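Local coordinates for protein shikimate 5-dehydrogenase (Mycobacterium fortuitum subsp. fortuitum DSM 46621, PDB 4XIJ) that probably catalyses the NADP-dependent interconversion of 3-dehydroshikimate and shikimate, the fourth step of the chorismate pathway, at residues A16-S21 with Y46-C51; T88-L93 with D111-D116; V150-I155 with G174-W179; L33-A38 with E268-A273; G123-S128 with V143-L148. All coordinates share one frame; numbering follows the deposited sequence.

In the fold
Interactions 1 and 3 are of one kind: neighbouring parallel strands of a beta-alpha-beta unit held mainly by backbone hydrogen bonds, one in the mixed sheet and one in the all-parallel sheet, on opposite sides of the chain's centre. Interaction 2 is buried, the other four only partly, and relies on charge, with one arginine clasped between two aspartates. Interaction 5 touches it through Val-115 and Glu-147, and joins interaction 3 through Asp-127; it mixes small apolar contacts with water bridges. Interaction 4 is helix-on-helix packing of alanines and a methionine, brings together residues far apart in the chain, and touches interaction 1 where Tyr-36 and Leu-33 meet Tyr-46.

Interaction 1: A16-S21 with Y46-C51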
# COMPACT_ATOMS: atom_id res chain seq x y z
N ALA A 16 13.99 9.83 11.19
CA ALA A 16 13.28 9.26 10.06
C ALA A 16 12.53 10.35 9.31
O ALA A 16 12.40 11.49 9.80
CB ALA A 16 12.31 8.12 10.53
N ALA A 17 12.01 10.03 8.14
CA ALA A 17 11.26 11.01 7.37
C ALA A 17 10.42 10.33 6.32
O ALA A 17 10.67 9.15 5.96
CB ALA A 17 12.18 12.03 6.67
N VAL A 18 9.46 11.08 5.79
CA VAL A 18 8.80 10.71 4.53
C VAL A 18 9.25 11.63 3.42
O VAL A 18 9.36 12.84 3.60
CB VAL A 18 7.25 10.73 4.66
CG1 VAL A 18 6.66 12.13 5.07
CG2 VAL A 18 6.58 10.19 3.35
N LEU A 19 9.58 11.02 2.28
CA LEU A 19 10.03 11.74 1.07
C LEU A 19 8.99 11.64 -0.03
O LEU A 19 8.47 10.55 -0.29
CB LEU A 19 11.33 11.14 0.55
CG LEU A 19 12.52 10.93 1.47
CD1 LEU A 19 13.78 10.51 0.68
CD2 LEU A 19 12.81 11.96 2.53
N GLY A 20 8.70 12.75 -0.69
CA GLY A 20 7.79 12.70 -1.81
C GLY A 20 7.35 14.10 -2.22
O GLY A 20 7.83 15.09 -1.63
N SER A 21 6.43 14.18 -3.18
CA SER A 21 5.97 15.47 -3.67
C SER A 21 4.70 15.26 -4.50
O SER A 21 4.75 14.64 -5.55
CB SER A 21 7.07 16.14 -4.47
OG SER A 21 6.59 17.37 -5.01
N TYR A 46 10.57 12.50 13.15
CA TYR A 46 10.02 12.06 11.88
C TYR A 46 9.56 13.27 11.11
O TYR A 46 8.56 13.88 11.50
CB TYR A 46 8.86 11.07 12.09
CG TYR A 46 8.58 10.27 10.86
CD1 TYR A 46 8.04 10.89 9.75
CD2 TYR A 46 8.86 8.90 10.79
CE1 TYR A 46 7.79 10.21 8.61
CE2 TYR A 46 8.61 8.16 9.59
CZ TYR A 46 8.07 8.87 8.50
OH TYR A 46 7.74 8.29 7.34
N GLU A 47 10.27 13.64 10.06
CA GLU A 47 9.90 14.84 9.33
C GLU A 47 9.37 14.57 7.93
O GLU A 47 9.37 13.44 7.48
CB GLU A 47 11.07 15.79 9.28
CG GLU A 47 12.28 15.29 8.60
CD GLU A 47 13.50 16.14 9.01
OE1 GLU A 47 14.21 15.76 9.97
OE2 GLU A 47 13.71 17.21 8.42
N ARG A 48 8.85 15.64 7.31
CA ARG A 48 8.42 15.64 5.91
C ARG A 48 9.45 16.32 5.07
O ARG A 48 9.77 17.49 5.35
CB ARG A 48 7.13 16.41 5.71
CG ARG A 48 5.93 15.79 6.25
CD ARG A 48 4.64 16.72 6.02
NE ARG A 48 3.74 16.26 7.06
CZ ARG A 48 2.86 15.27 6.91
NH1 ARG A 48 2.71 14.68 5.73
NH2 ARG A 48 2.16 14.86 7.95
N ILE A 49 9.92 15.65 4.03
CA ILE A 49 10.87 16.27 3.10
C ILE A 49 10.33 16.22 1.69
O ILE A 49 10.13 15.16 1.12
CB ILE A 49 12.25 15.57 3.18
CG1 ILE A 49 12.78 15.60 4.62
CG2 ILE A 49 13.22 16.29 2.29
CD1 ILE A 49 14.04 14.74 4.88
N GLU A 50 10.07 17.39 1.12
CA GLU A 50 9.64 17.45 -0.27
C GLU A 50 10.82 16.99 -1.13
O GLU A 50 11.97 17.44 -0.94
CB GLU A 50 9.18 18.87 -0.65
CG GLU A 50 8.47 18.90 -2.01
CD GLU A 50 7.94 20.27 -2.40
OE1 GLU A 50 8.13 21.24 -1.64
OE2 GLU A 50 7.35 20.35 -3.52
N CYS A 51 10.55 16.07 -2.05
CA CYS A 51 11.62 15.36 -2.76
C CYS A 51 11.08 14.80 -4.07
O CYS A 51 10.09 14.06 -4.04
CB CYS A 51 12.17 14.20 -1.92
SG CYS A 51 13.67 13.49 -2.55
O HOH W 1 13.79 13.31 11.38
O HOH W 2 5.16 19.26 -3.70
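Tyr-46 lays its ring across the backbone of Ala-16 and Ala-17 on the neighbouring strand. One ring face carries the Ala-16 carbonyl carbon and Ala-17 CA, both displaced toward the rim, while Ala-16 CB reaches ring atom CD2 at 3.5 Å. CG sits anti to the backbone N (chi1 -161°), and chi2 of -69° sets how the ring is turned; the hydroxyl hydrogen-bonds Ser-71 OG on strand 67-72. On the same face of the sheet Val-18 and Arg-48 run side by side, Val-18 CG1 lying 3.9 Å from Arg-48 CG. The arginine chain is extended from CG to NE and carries the guanidinium to the carbonyls of Ser-26 and Ile-23.

The other face holds Ala-17, Leu-19, Glu-47 and Ile-49. Leu-19 and Ile-49 point the same way, with Leu-19 CD2 3.7 Å from Ile-49 CB, and the tip of Ile-49, CD1, also meets Ala-17 CB at 3.7 Å.

The backbones themselves run parallel. Glu-47 N donates to Ala-16 O, Val-18 N to Glu-47 O and, nearly straight, Ile-49 N to Val-18 O (2.9 Å). Gly-20 N to Ile-49 O is a weak bond, but Cys-51 N closes the far end on Gly-20 O at 2.9 Å, coming from above the carbonyl plane. One water joins Ala-16 O to Glu-47 OE1, and another spans Ser-21 OG and Glu-50 OE2.

Strands 15-20 and 45-50, linked through helix 28-38, make a beta-alpha-beta unit, here with 45-50 as an outermost strand of the mixed sheet in the substrate-binding domain of the shikimate dehydrogenase family.

Interaction 2: T88-L93 with D111-D116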
# COMPACT_ATOMS: atom_id res chain seq x y z
N THR A 88 14.19 -6.12 -0.91
CA THR A 88 13.45 -7.35 -0.69
C THR A 88 12.94 -7.92 -2.01
O THR A 88 12.74 -7.19 -3.00
CB THR A 88 12.25 -7.13 0.26
OG1 THR A 88 11.34 -6.21 -0.36
CG2 THR A 88 12.70 -6.58 1.60
N ASP A 89 12.71 -9.21 -2.03
CA ASP A 89 12.14 -9.85 -3.22
C ASP A 89 10.77 -9.24 -3.57
O ASP A 89 10.46 -9.02 -4.74
CB ASP A 89 11.96 -11.35 -3.03
CG ASP A 89 13.26 -12.11 -2.93
OD1 ASP A 89 14.32 -11.55 -3.29
OD2 ASP A 89 13.22 -13.29 -2.52
N ARG A 90 9.93 -8.93 -2.56
CA ARG A 90 8.63 -8.41 -2.91
C ARG A 90 8.70 -6.98 -3.48
O ARG A 90 7.93 -6.67 -4.36
CB ARG A 90 7.67 -8.48 -1.72
CG ARG A 90 8.08 -7.57 -0.54
CD ARG A 90 7.13 -7.87 0.63
NE ARG A 90 7.39 -6.93 1.72
CZ ARG A 90 6.53 -6.71 2.71
NH1 ARG A 90 5.36 -7.37 2.74
NH2 ARG A 90 6.83 -5.81 3.65
N ALA A 91 9.66 -6.16 -3.04
CA ALA A 91 9.83 -4.83 -3.64
C ALA A 91 10.24 -5.00 -5.10
O ALA A 91 9.75 -4.25 -5.98
CB ALA A 91 10.89 -4.01 -2.89
N GLN A 92 11.17 -5.92 -5.38
CA GLN A 92 11.56 -6.14 -6.78
C GLN A 92 10.38 -6.60 -7.63
O GLN A 92 10.26 -6.19 -8.82
CB GLN A 92 12.67 -7.17 -6.91
CG GLN A 92 13.95 -6.82 -6.22
CD GLN A 92 15.11 -7.75 -6.61
OE1 GLN A 92 15.48 -7.85 -7.79
NE2 GLN A 92 15.68 -8.45 -5.62
N LEU A 93 9.52 -7.44 -7.06
CA LEU A 93 8.38 -7.98 -7.79
C LEU A 93 7.33 -6.88 -8.06
O LEU A 93 6.80 -6.77 -9.17
CB LEU A 93 7.81 -9.15 -7.00
CG LEU A 93 6.77 -10.04 -7.63
CD1 LEU A 93 7.20 -10.68 -8.98
CD2 LEU A 93 6.40 -11.10 -6.59
N ASP A 111 12.11 -1.79 0.70
CA ASP A 111 11.01 -2.74 0.82
C ASP A 111 9.75 -2.07 0.32
O ASP A 111 9.71 -0.83 0.11
CB ASP A 111 10.84 -3.22 2.28
CG ASP A 111 9.91 -4.43 2.44
OD1 ASP A 111 9.59 -5.15 1.45
OD2 ASP A 111 9.53 -4.70 3.61
N ASN A 112 8.73 -2.88 0.10
CA ASN A 112 7.43 -2.33 -0.28
C ASN A 112 6.36 -2.77 0.71
O ASN A 112 5.92 -3.91 0.66
CB ASN A 112 7.06 -2.74 -1.72
CG ASN A 112 5.86 -1.98 -2.21
OD1 ASN A 112 4.80 -2.03 -1.55
ND2 ASN A 112 6.00 -1.23 -3.34
N THR A 113 5.98 -1.88 1.64
CA THR A 113 4.97 -2.28 2.60
C THR A 113 3.56 -1.90 2.14
O THR A 113 2.60 -2.19 2.85
CB THR A 113 5.23 -1.69 3.99
OG1 THR A 113 4.97 -0.26 3.97
CG2 THR A 113 6.65 -2.02 4.46
N ASP A 114 3.42 -1.31 0.94
CA ASP A 114 2.08 -1.17 0.34
C ASP A 114 1.48 -2.59 0.17
O ASP A 114 0.25 -2.76 0.26
CB ASP A 114 2.13 -0.41 -1.00
CG ASP A 114 2.56 1.01 -0.82
OD1 ASP A 114 2.08 1.66 0.12
OD2 ASP A 114 3.37 1.51 -1.60
N VAL A 115 2.34 -3.59 -0.05
CA VAL A 115 1.86 -4.96 -0.11
C VAL A 115 1.18 -5.37 1.22
O VAL A 115 0.08 -5.98 1.23
CB VAL A 115 3.02 -5.91 -0.45
CG1 VAL A 115 2.60 -7.32 -0.25
CG2 VAL A 115 3.46 -5.66 -1.92
N ASP A 116 1.81 -5.02 2.36
CA ASP A 116 1.22 -5.29 3.66
C ASP A 116 -0.08 -4.52 3.85
O ASP A 116 -0.99 -4.98 4.57
CB ASP A 116 2.13 -4.85 4.82
CG ASP A 116 3.45 -5.55 4.85
OD1 ASP A 116 3.47 -6.77 4.86
OD2 ASP A 116 4.48 -4.87 4.83
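A salt-bridge network of Arg-90, Asp-111 and Asp-116 ties the first turn of helix 89-94 to the end of strand 108-111 and the start of helix 114-122. The arginine is clasped twice. Side-on, NE donates to Asp-111 OD1 at 2.8 Å and NH2 to Asp-111 OD2 at 2.9 Å, both on the syn side of the carboxylate. End-on, NH1 meets Asp-116 OD1 at 2.9 Å in an almost straight bond, approaching from above the carboxylate plane, while NH2 reaches Asp-116 OD2 at 2.8 Å. The two carboxylates therefore occupy the guanidinium edge, and Asn-112 O lies over one of its faces. Beyond CG the arginine chain is extended as far as NE, which spans the gap between the segments.

Asp-111 OD1 takes a second bond, from Thr-88 OG1 at 2.7 Å. Thr-88 is the N-cap of helix 89-94, the same hydroxyl accepting from Ala-91 N, so a capping residue helps to fix the carboxylate that grips Arg-90. Asn-112, ahead of the turn into helix 114-122, accepts a capping bond from Val-115 N at OD1, while its ND2 donates to Ser-96 O. Ala-91 CB packs 3.9 Å from Asn-112 N.

Around this site Gln-259 of helix 246-261 donates to Asp-111 OD2, and Ala-255 of the same helix packs on Asp-116. Val-115 rests on helix 138-147 at Val-143, while the backbone of Asp-111 pairs with Thr-99 of strand 99-102.

Interaction 3: V150-I155 with G174-W179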
# COMPACT_ATOMS: atom_id res chain seq x y z
N VAL A 150 -4.38 -16.19 -3.62
CA VAL A 150 -5.51 -16.28 -4.56
C VAL A 150 -5.10 -17.11 -5.76
O VAL A 150 -3.94 -17.17 -6.16
CB VAL A 150 -5.99 -14.94 -5.11
CG1 VAL A 150 -6.50 -14.01 -4.01
CG2 VAL A 150 -4.92 -14.35 -5.99
N GLN A 151 -6.07 -17.82 -6.31
CA GLN A 151 -5.80 -18.62 -7.49
C GLN A 151 -5.87 -17.76 -8.77
O GLN A 151 -5.06 -17.95 -9.68
CB GLN A 151 -6.76 -19.82 -7.55
CG GLN A 151 -6.51 -20.78 -8.72
CD GLN A 151 -7.27 -20.35 -9.93
OE1 GLN A 151 -8.28 -19.66 -9.81
NE2 GLN A 151 -6.80 -20.74 -11.11
N ARG A 152 -6.81 -16.80 -8.83
CA ARG A 152 -6.99 -15.99 -10.04
C ARG A 152 -7.13 -14.52 -9.66
O ARG A 152 -7.87 -14.18 -8.72
CB ARG A 152 -8.25 -16.43 -10.80
CG ARG A 152 -8.50 -15.59 -12.06
CD ARG A 152 -9.60 -16.13 -12.99
NE ARG A 152 -9.14 -17.33 -13.71
CZ ARG A 152 -8.40 -17.33 -14.83
NH1 ARG A 152 -8.01 -16.19 -15.39
NH2 ARG A 152 -8.04 -18.48 -15.38
N ILE A 153 -6.45 -13.65 -10.40
CA ILE A 153 -6.57 -12.21 -10.26
C ILE A 153 -7.10 -11.65 -11.56
O ILE A 153 -6.51 -11.87 -12.63
CB ILE A 153 -5.19 -11.59 -9.95
CG1 ILE A 153 -4.68 -12.15 -8.62
CG2 ILE A 153 -5.30 -10.10 -9.88
CD1 ILE A 153 -3.22 -11.82 -8.32
N THR A 154 -8.26 -11.01 -11.50
CA THR A 154 -8.86 -10.39 -12.68
C THR A 154 -8.73 -8.87 -12.56
O THR A 154 -9.17 -8.26 -11.56
CB THR A 154 -10.35 -10.79 -12.82
OG1 THR A 154 -10.44 -12.22 -12.90
CG2 THR A 154 -11.03 -10.17 -14.07
N ILE A 155 -8.17 -8.25 -13.59
CA ILE A 155 -7.98 -6.80 -13.63
C ILE A 155 -9.23 -6.22 -14.30
O ILE A 155 -9.48 -6.46 -15.49
CB ILE A 155 -6.73 -6.40 -14.41
CG1 ILE A 155 -5.50 -7.16 -13.92
CG2 ILE A 155 -6.49 -4.86 -14.32
CD1 ILE A 155 -5.09 -6.96 -12.42
N GLY A 174 2.69 -16.07 -10.01
CA GLY A 174 2.27 -17.46 -9.86
C GLY A 174 0.77 -17.70 -9.98
O GLY A 174 0.32 -18.85 -9.97
N ALA A 175 -0.03 -16.63 -10.08
CA ALA A 175 -1.48 -16.77 -10.15
C ALA A 175 -1.96 -16.87 -11.61
O ALA A 175 -1.21 -16.59 -12.54
CB ALA A 175 -2.15 -15.57 -9.45
N GLN A 176 -3.22 -17.26 -11.81
CA GLN A 176 -3.88 -17.02 -13.09
C GLN A 176 -4.31 -15.58 -13.16
O GLN A 176 -4.59 -14.96 -12.12
CB GLN A 176 -5.08 -17.95 -13.26
CG GLN A 176 -4.65 -19.42 -13.15
CD GLN A 176 -3.44 -19.74 -14.05
OE1 GLN A 176 -3.52 -19.60 -15.27
NE2 GLN A 176 -2.31 -20.17 -13.44
N GLY A 177 -4.33 -15.02 -14.37
CA GLY A 177 -4.72 -13.63 -14.53
C GLY A 177 -5.48 -13.39 -15.80
O GLY A 177 -5.30 -14.13 -16.79
N GLY A 178 -6.26 -12.33 -15.81
CA GLY A 178 -6.93 -11.92 -17.03
C GLY A 178 -7.55 -10.56 -16.83
O GLY A 178 -7.59 -10.02 -15.70
N TRP A 179 -8.01 -10.00 -17.93
CA TRP A 179 -8.61 -8.66 -18.00
C TRP A 179 -10.10 -8.75 -18.22
O TRP A 179 -10.58 -9.57 -19.04
CB TRP A 179 -7.99 -7.83 -19.15
CG TRP A 179 -8.71 -6.54 -19.46
CD1 TRP A 179 -8.87 -5.49 -18.62
CD2 TRP A 179 -9.34 -6.16 -20.69
NE1 TRP A 179 -9.54 -4.48 -19.23
CE2 TRP A 179 -9.87 -4.87 -20.50
CE3 TRP A 179 -9.53 -6.80 -21.91
CZ2 TRP A 179 -10.56 -4.17 -21.50
CZ3 TRP A 179 -10.23 -6.11 -22.92
CH2 TRP A 179 -10.74 -4.81 -22.70
O HOH W 3 -7.34 -15.33 -18.70
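Strands 152-155 and 176-179 run parallel, their axes approaching to 4.6 Å at an angle of 16°, and Arg-152 pairs with Gln-176 and Ile-155 with Trp-179. Gln-176 N opens the bonding by donating to Gln-151 O, in the plane of that carbonyl. Ile-153 N then donates to Gln-176 O (2.9 Å), Gly-178 N returns to Ile-153 O at a longer 3.2 Å, and Ile-155 N ends on Gly-178 O at 2.8 Å. CA-H...O contacts accompany them, the shortest from Gly-177 CA to Ile-153 O at 3.1 Å.

Of the side chains, Arg-152 does most. Its chain bends at chi3 (-73°), where NE turns off the extended line, and one guanidinium face comes down on Gln-176 CB, which lies 3.6 Å from the plane and over its centre. Its NH1 is linked, weakly on its own side, by a water to Gly-177 O, which also accepts from Arg-171. The opposite face of the sheet is apolar: Ile-153 CD1 touches Ala-175 CB at 4.1 Å. At the far end Trp-179 brings CD1 to 3.3 Å from Ile-155 O, while its NE1 donates to Ala-157 O.

Gly-177 and Gly-178 contribute backbone alone, and it is main-chain hydrogen bonds, rather than interlocked side chains, that hold this edge of the parallel sheet. The strand, helix 160-172, strand crossover is consistent with the Rossmann-type fold expected of an NADP-binding domain in this family, and the chemistry implies a joint set mainly by strand pairing, with an arginine lying over its partly exposed face.

Interaction 4: L33-A38 with E268-A273; sequences LAAYRA and EAMRAA. With EDO (1,2-ethanediol), chain C; SO4 (sulfate ion), chain H.
Ala-34 and Ala-38 meet Ala-273 and Ala-269 with the flat groups of both helices kept to the flanks. The Arg-271 guanidinium holds a sulfate ion, probably from the crystallisation liquor, at its edge: NH1 donates to sulfate O4 at 2.8 Å and NH2 to sulfate O1 at 2.9 Å. NH2 also bridges to Glu-268 OE2, on that oxygen's anti lone pair, one turn back along the same helix. The guanidinium of Arg-37 has Leu-33 CB over the centre of one face. Glu-268 N, in turn, donates to an ethanediol, which Lys-267 N holds as well.

The side chains that meet are apolar, mostly alanines. Ala-38 CB and Ala-269 CB press together at 3.4 Å, tighter than usual for two carbons, and Ala-34 CB meets Ala-273 CB at 3.6 Å. Beside these pairs Ala-35 CB lies against Met-270 SD at 3.8 Å. In Met-270 chi1 (-68°) sets CG anti to the carbonyl carbon, where it lies near Ala-35 CB, and a trans chi2 carries SD on. With alanine methyls making most of the touches, the axes of the short helical segments approach to 8.5 Å, at 144° between their directions.

The contact joins helix 28-38 of the substrate-binding domain to helix 267-272 near the chain's end. Pro-266, just before that helix, packs on Ala-35 and Ala-38. Helix 246-261 lies beneath both, with Val-257 against Ala-35, and Ala-253 and Phe-254 against Met-270, while Tyr-36 turns toward Tyr-46 of strand 45-50.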
# COMPACT_ATOMS: atom_id res chain seq x y z
N LEU A 33 5.15 8.85 14.64
CA LEU A 33 5.37 9.49 15.97
C LEU A 33 4.43 8.89 17.02
O LEU A 33 4.86 8.71 18.18
CB LEU A 33 5.19 11.02 15.92
CG LEU A 33 6.33 11.72 15.14
CD1 LEU A 33 5.95 13.22 15.00
CD2 LEU A 33 7.70 11.57 15.80
N ALA A 34 3.19 8.58 16.67
CA ALA A 34 2.31 7.90 17.62
C ALA A 34 2.93 6.57 18.07
O ALA A 34 2.90 6.24 19.26
CB ALA A 34 0.96 7.64 17.01
N ALA A 35 3.52 5.83 17.14
CA ALA A 35 4.17 4.58 17.50
C ALA A 35 5.40 4.77 18.36
O ALA A 35 5.54 4.09 19.37
CB ALA A 35 4.55 3.82 16.22
N TYR A 36 6.26 5.72 17.99
CA TYR A 36 7.48 5.89 18.75
C TYR A 36 7.18 6.32 20.18
O TYR A 36 7.83 5.84 21.10
CB TYR A 36 8.43 6.93 18.11
CG TYR A 36 8.84 6.64 16.67
CD1 TYR A 36 8.69 5.36 16.06
CD2 TYR A 36 9.33 7.69 15.85
CE1 TYR A 36 9.05 5.19 14.71
CE2 TYR A 36 9.71 7.49 14.53
CZ TYR A 36 9.55 6.25 13.97
OH TYR A 36 9.87 6.10 12.66
N ARG A 37 6.18 7.17 20.36
CA ARG A 37 5.82 7.58 21.72
C ARG A 37 5.29 6.37 22.54
O ARG A 37 5.71 6.17 23.68
CB ARG A 37 4.77 8.70 21.63
CG ARG A 37 5.38 9.98 21.14
CD ARG A 37 4.35 11.03 20.67
NE ARG A 37 5.07 12.14 20.07
CZ ARG A 37 4.52 13.13 19.37
NH1 ARG A 37 3.21 13.22 19.20
NH2 ARG A 37 5.30 14.08 18.84
N ALA A 38 4.46 5.53 21.92
CA ALA A 38 3.96 4.34 22.58
C ALA A 38 5.07 3.32 22.92
O ALA A 38 4.99 2.60 23.92
CB ALA A 38 2.87 3.68 21.72
N GLU A 268 -2.66 -0.62 18.99
CA GLU A 268 -3.76 0.21 19.48
C GLU A 268 -3.36 1.67 19.42
O GLU A 268 -4.19 2.56 19.11
CB GLU A 268 -4.18 -0.19 20.90
CG GLU A 268 -5.09 -1.46 20.90
CD GLU A 268 -6.48 -1.25 20.25
OE1 GLU A 268 -7.39 -0.71 20.97
OE2 GLU A 268 -6.68 -1.65 19.08
N ALA A 269 -2.11 1.97 19.75
CA ALA A 269 -1.65 3.37 19.72
C ALA A 269 -1.70 3.89 18.28
O ALA A 269 -2.11 5.03 18.04
CB ALA A 269 -0.25 3.46 20.29
N MET A 270 -1.32 3.07 17.31
CA MET A 270 -1.36 3.51 15.91
C MET A 270 -2.80 3.64 15.41
O MET A 270 -3.11 4.55 14.65
CB MET A 270 -0.55 2.53 15.05
CG MET A 270 0.94 2.66 15.41
SD MET A 270 2.00 1.52 14.51
CE MET A 270 1.99 2.25 12.84
N ARG A 271 -3.68 2.74 15.86
CA ARG A 271 -5.11 2.92 15.52
C ARG A 271 -5.68 4.23 16.06
O ARG A 271 -6.57 4.83 15.41
CB ARG A 271 -5.97 1.75 16.01
CG ARG A 271 -5.68 0.44 15.23
CD ARG A 271 -6.46 -0.75 15.82
NE ARG A 271 -6.13 -1.96 15.08
CZ ARG A 271 -5.60 -3.06 15.63
NH1 ARG A 271 -5.33 -4.10 14.85
NH2 ARG A 271 -5.36 -3.11 16.94
N ALA A 272 -5.23 4.65 17.25
CA ALA A 272 -5.71 5.91 17.80
C ALA A 272 -5.32 7.09 16.92
O ALA A 272 -6.00 8.11 16.93
CB ALA A 272 -5.19 6.11 19.26
N ALA A 273 -4.23 6.96 16.17
CA ALA A 273 -3.74 8.05 15.32
C ALA A 273 -4.24 7.97 13.88
O ALA A 273 -3.91 8.80 13.04
CB ALA A 273 -2.17 8.06 15.34
C1 EDO C . -1.97 -3.05 20.73
O1 EDO C . -1.48 -1.89 21.29
C2 EDO C . -0.85 -4.02 20.91
O2 EDO C . -0.16 -4.09 19.66
S SO4 H . -4.59 -7.02 16.73
O1 SO4 H . -4.31 -5.78 17.50
O2 SO4 H . -5.87 -7.60 17.18
O3 SO4 H . -3.51 -7.99 16.99
O4 SO4 H . -4.65 -6.75 15.28

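Interaction 5: G123-S128 with V143-L148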
# COMPACT_ATOMS: atom_id res chain seq x y z
N GLY A 123 -6.95 -9.45 5.02
CA GLY A 123 -6.87 -10.72 5.73
C GLY A 123 -6.69 -11.91 4.80
O GLY A 123 -5.63 -12.56 4.78
N THR A 124 -7.76 -12.25 4.07
CA THR A 124 -7.69 -13.23 2.98
C THR A 124 -8.53 -12.68 1.84
O THR A 124 -9.40 -11.82 2.04
CB THR A 124 -8.22 -14.63 3.40
OG1 THR A 124 -7.99 -15.58 2.37
CG2 THR A 124 -9.74 -14.58 3.70
N ALA A 125 -8.26 -13.16 0.63
CA ALA A 125 -9.06 -12.75 -0.52
C ALA A 125 -9.74 -13.95 -1.19
O ALA A 125 -10.21 -13.84 -2.34
CB ALA A 125 -8.16 -12.01 -1.54
N GLY A 126 -9.81 -15.11 -0.52
CA GLY A 126 -10.37 -16.29 -1.17
C GLY A 126 -9.57 -16.77 -2.36
O GLY A 126 -8.36 -16.59 -2.45
N ASP A 127 -10.29 -17.34 -3.32
CA ASP A 127 -9.67 -17.95 -4.50
C ASP A 127 -9.64 -17.04 -5.73
O ASP A 127 -8.73 -17.11 -6.52
CB ASP A 127 -10.39 -19.23 -4.90
CG ASP A 127 -10.27 -20.33 -3.88
OD1 ASP A 127 -9.45 -20.24 -2.91
OD2 ASP A 127 -11.04 -21.30 -4.05
N SER A 128 -10.65 -16.19 -5.87
CA SER A 128 -10.79 -15.36 -7.06
C SER A 128 -10.95 -13.90 -6.62
O SER A 128 -11.88 -13.55 -5.88
CB SER A 128 -11.99 -15.78 -7.92
OG SER A 128 -12.14 -14.84 -8.97
N VAL A 143 0.45 -7.95 -6.39
CA VAL A 143 1.44 -8.75 -5.68
C VAL A 143 0.85 -9.18 -4.31
O VAL A 143 0.99 -10.33 -3.95
CB VAL A 143 2.75 -7.98 -5.52
CG1 VAL A 143 3.71 -8.65 -4.53
CG2 VAL A 143 3.45 -7.78 -6.91
N ALA A 144 0.14 -8.28 -3.63
CA ALA A 144 -0.51 -8.65 -2.39
C ALA A 144 -1.51 -9.76 -2.56
O ALA A 144 -1.57 -10.68 -1.74
CB ALA A 144 -1.18 -7.42 -1.75
N LEU A 145 -2.34 -9.68 -3.61
CA LEU A 145 -3.32 -10.74 -3.81
C LEU A 145 -2.62 -12.06 -4.06
O LEU A 145 -3.06 -13.12 -3.53
CB LEU A 145 -4.30 -10.36 -4.94
CG LEU A 145 -5.27 -9.24 -4.56
CD1 LEU A 145 -5.99 -8.76 -5.87
CD2 LEU A 145 -6.26 -9.66 -3.52
N ALA A 146 -1.53 -12.05 -4.84
CA ALA A 146 -0.80 -13.29 -5.05
C ALA A 146 -0.23 -13.82 -3.73
O ALA A 146 -0.21 -15.04 -3.49
CB ALA A 146 0.33 -13.11 -6.06
N GLU A 147 0.22 -12.91 -2.87
CA GLU A 147 0.76 -13.30 -1.56
C GLU A 147 -0.34 -13.81 -0.62
O GLU A 147 -0.06 -14.54 0.33
CB GLU A 147 1.48 -12.12 -0.89
CG GLU A 147 2.80 -11.78 -1.57
CD GLU A 147 3.55 -10.78 -0.77
OE1 GLU A 147 3.04 -10.36 0.28
OE2 GLU A 147 4.69 -10.47 -1.16
N LEU A 148 -1.59 -13.42 -0.87
CA LEU A 148 -2.72 -14.00 -0.11
C LEU A 148 -3.10 -15.39 -0.63
O LEU A 148 -4.02 -16.01 -0.10
CB LEU A 148 -3.94 -13.08 -0.16
CG LEU A 148 -3.78 -11.73 0.53
CD1 LEU A 148 -5.05 -10.86 0.35
CD2 LEU A 148 -3.50 -12.01 2.01
O HOH W 4 -5.29 -15.41 2.29
O HOH W 5 -6.68 -15.15 -0.73
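Ala-125 CB packs against Leu-145, on the last turn of helix 138-147, and Leu-148 just after it, and this makes up the apolar half of the contact. Ala-125 CB is 3.6 Å from Leu-145 CD2 and 3.8 Å from Leu-148 CD1. The other branch of Leu-148, CD2, reaches 3.5 Å from Gly-123 O, a carbon-to-carbonyl packing contact. Leu-145 continues toward Ala-129 and Val-131 of strand 128-132, and Leu-148 rests on Thr-119 of helix 114-122.

The polar half runs through two waters, both of which donate to Leu-148 O. One, at 2.8 Å from that oxygen, also bonds Thr-124 OG1 at 2.7 Å. The other, 2.9 Å from Leu-148 O, accepts from Ala-125 N and donates to Gly-126 O.

The loop between helix 114-122 and strand 128-132, first strand of the parallel sheet in chain order, thus packs on the C-terminal end of helix 138-147. Farther along it, Asp-127 pairs through its backbone with Gln-151 and Arg-152, joining this region to the next strand.

The chemistry implies apolar methyl contacts beside a water-mediated polar link from Leu-148 O, just past the helix, to the loop, in place of a direct backbone bond between them.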